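PDB 5A8C: carbohydrate binding family 6 from Clostridium thermocellum, which probably removes arabinofuranosyl residues from plant polysaccharides as an alpha-L-arabinofuranosidase of glycoside hydrolase family 43, built as a five-bladed beta-propeller. Local coordinates for residues S264-H269 and H283-A288; A212-K217 and H268-E273; N46-I51 and S75-K80. All coordinates share one frame; numbering follows the deposited sequence.

In the fold
Interactions 1 and 2 share His268 and His269 and meet at the calcium ion: the loop of interaction 1 continues into strand 270-274, which interaction 2 sets against strand 212-218 of another sheet. Both are buried, but the first is polar, with an arginine and a histidine holding one asparagine, while the second is mostly aromatic and apolar, its centre about 7 Å from the centre of the chain. Interaction 3 lies further out, about 18 Å from that centre and partly exposed, and is antiparallel pairing within one sheet, topped by an arginine. Its Leu49 CD1 touches Val272 CG1 of interaction 2 at 4.1 Å, so the sheet of strand 48-56 meets that of strand 270-274 there.

Interaction 1: residues S264-H269 and H283-A288; sequences SNNNHH and HNRTVA. With CA (calcium ion), chain B.
His268 and His283 bring the backbones to 6.4 Å between their CA atoms, where the loop 264-269 passes the end of strand 277-284 running nearly the opposite way. Asn266 is the residue gripped. Its CG sits between its own N and carbonyl carbon (chi1 54°), which turns OD1 to the same partners as the backbone O. Arg285, extended from CG to NE, arrives end-on: NH2 donates to Asn266 OD1 at 2.9 Å, and NH1 donates to Asn266 O at 3.1 Å and also to OD1. Both nitrogens reach OD1 from one face of the amide, above its plane, although the oxygen lies close to the guanidinium plane. Asn265 CB rests over the centre of the guanidinium, 3.5 Å from CZ of Arg285, while Asn265 OD1 turns back to accept from the backbone N of Asn266. His283 NE2 donates to Asn266 O at 3.0 Å, arriving well above the carbonyl plane, and adds a weak bond to OD1. The other ring nitrogen, His283 ND1, accepts from the backbone N of Asp39. Asn262 and Arg299 also bond O and OD1 of Asn266 respectively. His268 CB packs against His283 CE1 at 3.6 Å, and one water joins the backbone N atoms of both histidines as well as Asn267 OD1, though the Asn267 amide is held chiefly by Ser235. His268 NE2 binds the calcium ion at 2.5 Å, and His268 ND1 bonds a Tris molecule, probably from the crystallisation liquor, which may mark the pocket. Arg285 is also held by Asn262, Pro295 and Val296. With NE2 donating and ND1 accepting from a backbone N-H, His283 is consistent with a neutral ring carrying its proton on NE2; the two carbonyl oxygens of Asn266 would partly solvate the buried guanidinium charge.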
# COMPACT_ATOMS: atom_id res chain seq x y z
N SER A 264 3.65 2.20 18.84
CA SER A 264 3.63 3.62 18.40
C SER A 264 4.45 3.86 17.16
O SER A 264 5.00 4.93 16.95
CB SER A 264 4.05 4.56 19.53
OG SER A 264 3.19 4.37 20.64
N ASN A 265 4.47 2.87 16.26
CA ASN A 265 5.29 2.94 15.06
C ASN A 265 4.42 3.07 13.81
O ASN A 265 3.25 3.46 13.88
CB ASN A 265 6.28 1.79 15.04
CG ASN A 265 7.61 2.19 14.35
OD1 ASN A 265 7.67 2.53 13.13
ND2 ASN A 265 8.67 2.11 15.09
N ASN A 266 4.99 2.81 12.64
CA ASN A 266 4.29 3.10 11.42
C ASN A 266 3.06 2.24 11.21
O ASN A 266 2.87 1.15 11.77
CB ASN A 266 5.22 3.12 10.21
CG ASN A 266 6.05 1.87 10.06
OD1 ASN A 266 5.61 0.76 10.41
ND2 ASN A 266 7.28 2.04 9.59
N ASN A 267 2.19 2.76 10.35
CA ASN A 267 0.82 2.30 10.14
C ASN A 267 0.56 2.39 8.63
O ASN A 267 0.81 3.46 8.08
CB ASN A 267 -0.11 3.22 10.96
CG ASN A 267 -1.51 2.72 11.24
OD1 ASN A 267 -1.96 1.68 10.75
ND2 ASN A 267 -2.22 3.48 12.09
N HIS A 268 0.18 1.30 7.96
CA HIS A 268 0.09 1.31 6.50
C HIS A 268 -1.01 0.36 6.08
O HIS A 268 -1.13 -0.74 6.59
CB HIS A 268 1.41 0.85 5.91
CG HIS A 268 1.61 1.21 4.44
ND1 HIS A 268 2.64 2.03 4.04
CD2 HIS A 268 0.95 0.84 3.30
CE1 HIS A 268 2.56 2.13 2.71
NE2 HIS A 268 1.55 1.46 2.24
N HIS A 269 -1.84 0.79 5.15
CA HIS A 269 -3.08 0.08 4.83
C HIS A 269 -3.38 -0.02 3.34
O HIS A 269 -2.81 0.69 2.48
CB HIS A 269 -4.22 0.98 5.46
CG HIS A 269 -4.42 2.23 4.67
ND1 HIS A 269 -3.39 3.12 4.43
CD2 HIS A 269 -5.47 2.60 3.88
CE1 HIS A 269 -3.83 3.99 3.53
NE2 HIS A 269 -5.10 3.74 3.22
N HIS A 283 -1.02 -3.46 9.02
CA HIS A 283 -0.04 -4.25 9.75
C HIS A 283 0.02 -3.85 11.20
O HIS A 283 -0.34 -2.75 11.63
CB HIS A 283 1.39 -4.20 9.10
CG HIS A 283 2.06 -2.87 9.12
ND1 HIS A 283 2.52 -2.28 7.97
CD2 HIS A 283 2.40 -2.08 10.18
CE1 HIS A 283 3.08 -1.16 8.33
NE2 HIS A 283 3.03 -0.99 9.64
N ASN A 284 0.53 -4.80 12.02
CA ASN A 284 0.93 -4.49 13.38
C ASN A 284 2.16 -5.30 13.70
O ASN A 284 2.88 -5.74 12.79
CB ASN A 284 -0.22 -4.62 14.39
CG ASN A 284 -0.64 -6.03 14.71
OD1 ASN A 284 -0.13 -6.98 14.12
ND2 ASN A 284 -1.58 -6.15 15.62
N ARG A 285 2.48 -5.43 14.98
CA ARG A 285 3.71 -6.11 15.44
C ARG A 285 3.41 -7.17 16.48
O ARG A 285 4.21 -7.42 17.36
CB ARG A 285 4.72 -5.06 15.89
CG ARG A 285 5.22 -4.21 14.72
CD ARG A 285 5.63 -2.79 15.14
NE ARG A 285 6.46 -2.15 14.14
CZ ARG A 285 6.07 -1.25 13.23
NH1 ARG A 285 4.81 -0.87 13.08
NH2 ARG A 285 7.00 -0.70 12.47
N THR A 286 2.23 -7.82 16.36
CA THR A 286 1.83 -8.81 17.34
C THR A 286 2.67 -10.07 17.28
O THR A 286 2.92 -10.71 18.33
CB THR A 286 0.35 -9.10 17.27
OG1 THR A 286 -0.07 -9.65 18.54
CG2 THR A 286 -0.03 -9.98 16.17
N VAL A 287 3.10 -10.53 16.11
CA VAL A 287 3.95 -11.71 16.02
C VAL A 287 5.26 -11.50 16.72
O VAL A 287 5.71 -12.32 17.55
CB VAL A 287 4.11 -12.20 14.57
CG1 VAL A 287 5.10 -13.37 14.48
CG2 VAL A 287 2.76 -12.55 13.94
N ALA A 288 5.90 -10.38 16.41
CA ALA A 288 7.14 -10.02 17.10
C ALA A 288 6.91 -9.92 18.60
O ALA A 288 7.73 -10.42 19.39
CB ALA A 288 7.67 -8.73 16.54
CA CA B . 0.50 1.37 -0.02
O HOH W 1 -0.79 -0.64 9.92
O HOH W 2 -1.27 2.61 1.18
O HOH W 3 2.51 1.73 -1.40
O HOH W 4 1.66 -0.76 0.05
O HOH W 5 0.75 3.72 -0.62
O HOH W 6 -0.51 1.27 -2.17

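Interaction 2: residues A212-K217 and H268-E273; sequences AAYMHK and HHAIVE. With CA (calcium ion), chain B.
Ala212 CB sits over the centre of the His268 ring, 3.4 Å from the centroid and almost on its normal, a CH-pi contact; at the edge of that ring, in its plane, lies a calcium-bound water. The Tyr214 ring takes Ala270 CA over one face, toward the rim, with Tyr214 CE1 3.4 Å from Ala270 CB. With Tyr214 CG anti to the backbone N (chi1 -166°), the ring reaches across far enough for OH to donate to Ile271 O at 2.7 Å. Ile271 CG2 in turn covers a face of the His216 ring, 3.9 Å from its centroid. His269 presents its edge: CE1 points at Ala212 O, 3.4 Å away, and the ring meets Tyr214 obliquely. His269 NE2 is bonded to Ser225, but ND1 is buried by the contact and has no partner in the model. No backbone hydrogen bond joins the two segments; one water bridges Ala212 O and His269 O and also binds the calcium ion, which takes His268 and six waters. The axes of 212-217 and 270-273 run nearly parallel, 20° apart and 7.7 Å at closest approach. Each is an edge strand of its own antiparallel sheet, hydrogen-bonded on its inner side to strand 221-228 and to strand 277-284 respectively, so two propeller blades meet here through side chains.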
# COMPACT_ATOMS: atom_id res chain seq x y z
N ALA A 212 2.11 6.32 2.50
CA ALA A 212 1.00 5.37 2.29
C ALA A 212 -0.18 5.91 1.48
O ALA A 212 -1.31 5.44 1.68
CB ALA A 212 0.53 4.70 3.59
N ALA A 213 0.05 6.82 0.54
CA ALA A 213 -1.04 7.32 -0.29
C ALA A 213 -1.83 6.15 -0.92
O ALA A 213 -1.27 5.21 -1.48
CB ALA A 213 -0.50 8.21 -1.40
N TYR A 214 -3.15 6.33 -0.97
CA TYR A 214 -4.03 5.27 -1.47
C TYR A 214 -5.28 5.90 -2.02
O TYR A 214 -5.82 6.85 -1.45
CB TYR A 214 -4.37 4.27 -0.33
CG TYR A 214 -4.97 2.98 -0.80
CD1 TYR A 214 -4.16 1.93 -1.16
CD2 TYR A 214 -6.33 2.86 -0.94
CE1 TYR A 214 -4.74 0.72 -1.58
CE2 TYR A 214 -6.91 1.67 -1.38
CZ TYR A 214 -6.08 0.64 -1.73
OH TYR A 214 -6.65 -0.56 -2.14
N MET A 215 -5.77 5.38 -3.15
CA MET A 215 -7.00 5.84 -3.76
C MET A 215 -7.94 4.69 -4.02
O MET A 215 -7.52 3.66 -4.57
CB MET A 215 -6.67 6.55 -5.08
CG MET A 215 -7.86 7.01 -5.91
SD MET A 215 -9.05 8.05 -5.06
CE MET A 215 -7.98 9.40 -4.50
N HIS A 216 -9.22 4.90 -3.72
CA HIS A 216 -10.29 4.00 -4.19
C HIS A 216 -11.51 4.82 -4.44
O HIS A 216 -11.64 5.96 -3.94
CB HIS A 216 -10.54 2.82 -3.24
CG HIS A 216 -11.38 3.14 -2.07
ND1 HIS A 216 -10.92 3.73 -0.90
CD2 HIS A 216 -12.72 2.91 -1.90
CE1 HIS A 216 -11.95 3.84 -0.08
NE2 HIS A 216 -13.04 3.37 -0.66
N LYS A 217 -12.45 4.28 -5.20
CA LYS A 217 -13.67 4.96 -5.56
C LYS A 217 -14.85 4.13 -5.11
O LYS A 217 -14.83 2.91 -5.21
CB LYS A 217 -13.73 5.23 -7.09
CG LYS A 217 -14.82 6.17 -7.57
CD LYS A 217 -14.72 6.39 -9.06
CE LYS A 217 -15.67 7.47 -9.54
NZ LYS A 217 -15.53 7.69 -11.01
N HIS A 268 0.18 1.30 7.96
CA HIS A 268 0.09 1.31 6.50
C HIS A 268 -1.01 0.36 6.08
O HIS A 268 -1.13 -0.74 6.59
CB HIS A 268 1.41 0.85 5.91
CG HIS A 268 1.61 1.21 4.44
ND1 HIS A 268 2.64 2.03 4.04
CD2 HIS A 268 0.95 0.84 3.30
CE1 HIS A 268 2.56 2.13 2.71
NE2 HIS A 268 1.55 1.46 2.24
N HIS A 269 -1.84 0.79 5.15
CA HIS A 269 -3.08 0.08 4.83
C HIS A 269 -3.38 -0.02 3.34
O HIS A 269 -2.81 0.69 2.48
CB HIS A 269 -4.22 0.98 5.46
CG HIS A 269 -4.42 2.23 4.67
ND1 HIS A 269 -3.39 3.12 4.43
CD2 HIS A 269 -5.47 2.60 3.88
CE1 HIS A 269 -3.83 3.99 3.53
NE2 HIS A 269 -5.10 3.74 3.22
N ALA A 270 -4.43 -0.80 3.08
CA ALA A 270 -5.13 -0.78 1.78
C ALA A 270 -6.61 -1.02 2.11
O ALA A 270 -6.96 -1.68 3.07
CB ALA A 270 -4.61 -1.77 0.78
N ILE A 271 -7.47 -0.54 1.22
CA ILE A 271 -8.94 -0.73 1.30
C ILE A 271 -9.41 -1.51 0.08
O ILE A 271 -9.05 -1.14 -1.04
CB ILE A 271 -9.63 0.66 1.36
CG1 ILE A 271 -9.21 1.41 2.61
CG2 ILE A 271 -11.13 0.49 1.28
CD1 ILE A 271 -9.58 2.86 2.70
N VAL A 272 -10.18 -2.56 0.32
CA VAL A 272 -10.54 -3.43 -0.77
C VAL A 272 -11.94 -4.00 -0.53
O VAL A 272 -12.31 -4.32 0.60
CB VAL A 272 -9.48 -4.60 -0.94
CG1 VAL A 272 -9.44 -5.53 0.28
CG2 VAL A 272 -9.68 -5.40 -2.20
N GLU A 273 -12.68 -4.18 -1.62
CA GLU A 273 -14.01 -4.83 -1.57
C GLU A 273 -13.83 -6.28 -2.00
O GLU A 273 -13.15 -6.59 -2.99
CB GLU A 273 -14.97 -4.12 -2.51
CG GLU A 273 -16.40 -4.59 -2.32
CD GLU A 273 -17.39 -3.97 -3.27
OE1 GLU A 273 -17.00 -3.30 -4.25
OE2 GLU A 273 -18.60 -4.20 -3.01
CA CA B . 0.50 1.37 -0.02
O HOH W 2 -1.27 2.61 1.18
O HOH W 5 0.75 3.72 -0.62
O HOH W 7 -1.26 -0.18 0.43
O HOH W 3 2.51 1.73 -1.40
O HOH W 4 1.66 -0.76 0.05
O HOH W 6 -0.51 1.27 -2.17

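Interaction 3: residues N46-I51 and S75-K80; sequences NGRLYI and STDDLK
Arg48 lies across Ser75, Thr76 and Asp77 where strands 48-56 and 70-76 pair antiparallel within one blade of the beta-propeller. Its CB sits 3.4 Å from Thr76 O, and CG lies about equally far from that oxygen and from Asp77 CB. A bend at chi3 (72°) then brings the guanidinium back over the neighbouring strand, one face on the peptide between Thr76 and Asp77. At the tip, NE and NH2 of Arg48 meet Ser75 OG side-on, each at 2.9 Å and with the oxygen in the guanidinium plane; OG is also bonded to His85. NH1 donates to a water that in turn donates to Asp77 OD2, and the direct salt bridge to that oxygen is long, 4.0 Å. Ser75 CB lies over a face of the Tyr50 ring, 3.9 Å from its centroid. Leu49 and Thr76 form a hydrogen-bonded pair with two backbone bonds, their side chains on the face opposite Tyr50 and Ser75, and Leu49 CD2 touches Leu79 CD2. Past the strand the chain turns away in an ST turn: Thr76 OG1, which is also bonded to Asn81 O, accepts from Asp78 N at 3.1 Å.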
# COMPACT_ATOMS: atom_id res chain seq x y z
N ASN A 46 -10.34 -14.06 -9.66
CA ASN A 46 -10.88 -15.42 -9.74
C ASN A 46 -11.37 -15.96 -8.42
O ASN A 46 -11.09 -17.10 -8.04
CB ASN A 46 -9.87 -16.28 -10.48
CG ASN A 46 -10.03 -16.18 -12.02
OD1 ASN A 46 -10.86 -15.40 -12.53
ND2 ASN A 46 -9.17 -16.85 -12.74
N GLY A 47 -12.08 -15.11 -7.70
CA GLY A 47 -12.73 -15.50 -6.48
C GLY A 47 -11.86 -15.48 -5.24
O GLY A 47 -12.38 -15.81 -4.19
N ARG A 48 -10.58 -15.13 -5.38
CA ARG A 48 -9.66 -15.08 -4.26
C ARG A 48 -9.26 -13.65 -3.98
O ARG A 48 -9.14 -12.80 -4.87
CB ARG A 48 -8.40 -15.88 -4.58
CG ARG A 48 -8.66 -17.37 -4.78
CD ARG A 48 -7.38 -18.16 -4.95
NE ARG A 48 -6.64 -18.29 -3.71
CZ ARG A 48 -6.91 -19.19 -2.78
NH1 ARG A 48 -7.90 -20.06 -2.87
NH2 ARG A 48 -6.17 -19.17 -1.69
N LEU A 49 -8.97 -13.39 -2.71
CA LEU A 49 -8.37 -12.14 -2.24
C LEU A 49 -6.88 -12.38 -2.05
O LEU A 49 -6.48 -13.24 -1.25
CB LEU A 49 -9.02 -11.73 -0.93
CG LEU A 49 -8.48 -10.44 -0.30
CD1 LEU A 49 -8.67 -9.24 -1.17
CD2 LEU A 49 -9.10 -10.21 1.07
N TYR A 50 -6.07 -11.66 -2.83
CA TYR A 50 -4.61 -11.73 -2.78
C TYR A 50 -4.13 -10.49 -2.05
O TYR A 50 -4.52 -9.37 -2.36
CB TYR A 50 -4.00 -11.76 -4.19
CG TYR A 50 -4.29 -13.00 -4.98
CD1 TYR A 50 -5.45 -13.14 -5.69
CD2 TYR A 50 -3.37 -14.02 -5.02
CE1 TYR A 50 -5.72 -14.31 -6.39
CE2 TYR A 50 -3.61 -15.22 -5.70
CZ TYR A 50 -4.80 -15.34 -6.39
OH TYR A 50 -5.07 -16.51 -7.10
N ILE A 51 -3.18 -10.72 -1.12
CA ILE A 51 -2.52 -9.62 -0.37
C ILE A 51 -1.03 -9.69 -0.65
O ILE A 51 -0.42 -10.76 -0.53
CB ILE A 51 -2.79 -9.71 1.15
CG1 ILE A 51 -4.29 -9.73 1.45
CG2 ILE A 51 -2.15 -8.51 1.82
CD1 ILE A 51 -4.60 -9.93 2.94
N SER A 75 -2.99 -15.52 -0.06
CA SER A 75 -4.34 -15.38 -0.59
C SER A 75 -5.29 -16.28 0.11
O SER A 75 -4.95 -17.26 0.78
CB SER A 75 -4.42 -15.64 -2.10
OG SER A 75 -4.34 -17.04 -2.39
N THR A 76 -6.58 -15.99 -0.12
CA THR A 76 -7.66 -16.79 0.45
C THR A 76 -8.86 -16.78 -0.48
O THR A 76 -9.09 -15.84 -1.20
CB THR A 76 -8.08 -16.23 1.81
OG1 THR A 76 -8.95 -17.16 2.48
CG2 THR A 76 -8.75 -14.86 1.72
N ASP A 77 -9.66 -17.85 -0.38
CA ASP A 77 -11.00 -17.84 -0.97
C ASP A 77 -12.11 -17.87 0.04
O ASP A 77 -13.26 -17.94 -0.35
CB ASP A 77 -11.24 -18.93 -2.03
CG ASP A 77 -11.38 -20.28 -1.47
OD1 ASP A 77 -11.25 -20.43 -0.25
OD2 ASP A 77 -11.69 -21.19 -2.30
N ASP A 78 -11.78 -17.80 1.31
CA ASP A 78 -12.77 -17.98 2.36
C ASP A 78 -12.56 -17.12 3.58
O ASP A 78 -13.36 -17.19 4.52
CB ASP A 78 -12.93 -19.47 2.78
CG ASP A 78 -11.73 -20.05 3.46
OD1 ASP A 78 -10.70 -19.36 3.63
OD2 ASP A 78 -11.80 -21.22 3.84
N LEU A 79 -11.50 -16.28 3.59
CA LEU A 79 -11.17 -15.48 4.72
C LEU A 79 -10.90 -16.31 6.01
O LEU A 79 -11.01 -15.76 7.10
CB LEU A 79 -12.22 -14.37 4.97
CG LEU A 79 -12.35 -13.31 3.85
CD1 LEU A 79 -13.63 -12.51 4.00
CD2 LEU A 79 -11.17 -12.38 3.79
N LYS A 80 -10.47 -17.55 5.81
CA LYS A 80 -10.13 -18.46 6.90
C LYS A 80 -8.80 -19.13 6.66
O LYS A 80 -7.96 -19.19 7.60
CB LYS A 80 -11.25 -19.46 7.15
CG LYS A 80 -12.59 -18.84 7.55
CD LYS A 80 -13.73 -19.86 7.68
CE LYS A 80 -15.08 -19.16 7.88
NZ LYS A 80 -15.46 -18.33 6.69
O HOH W 8 -9.87 -20.60 -4.97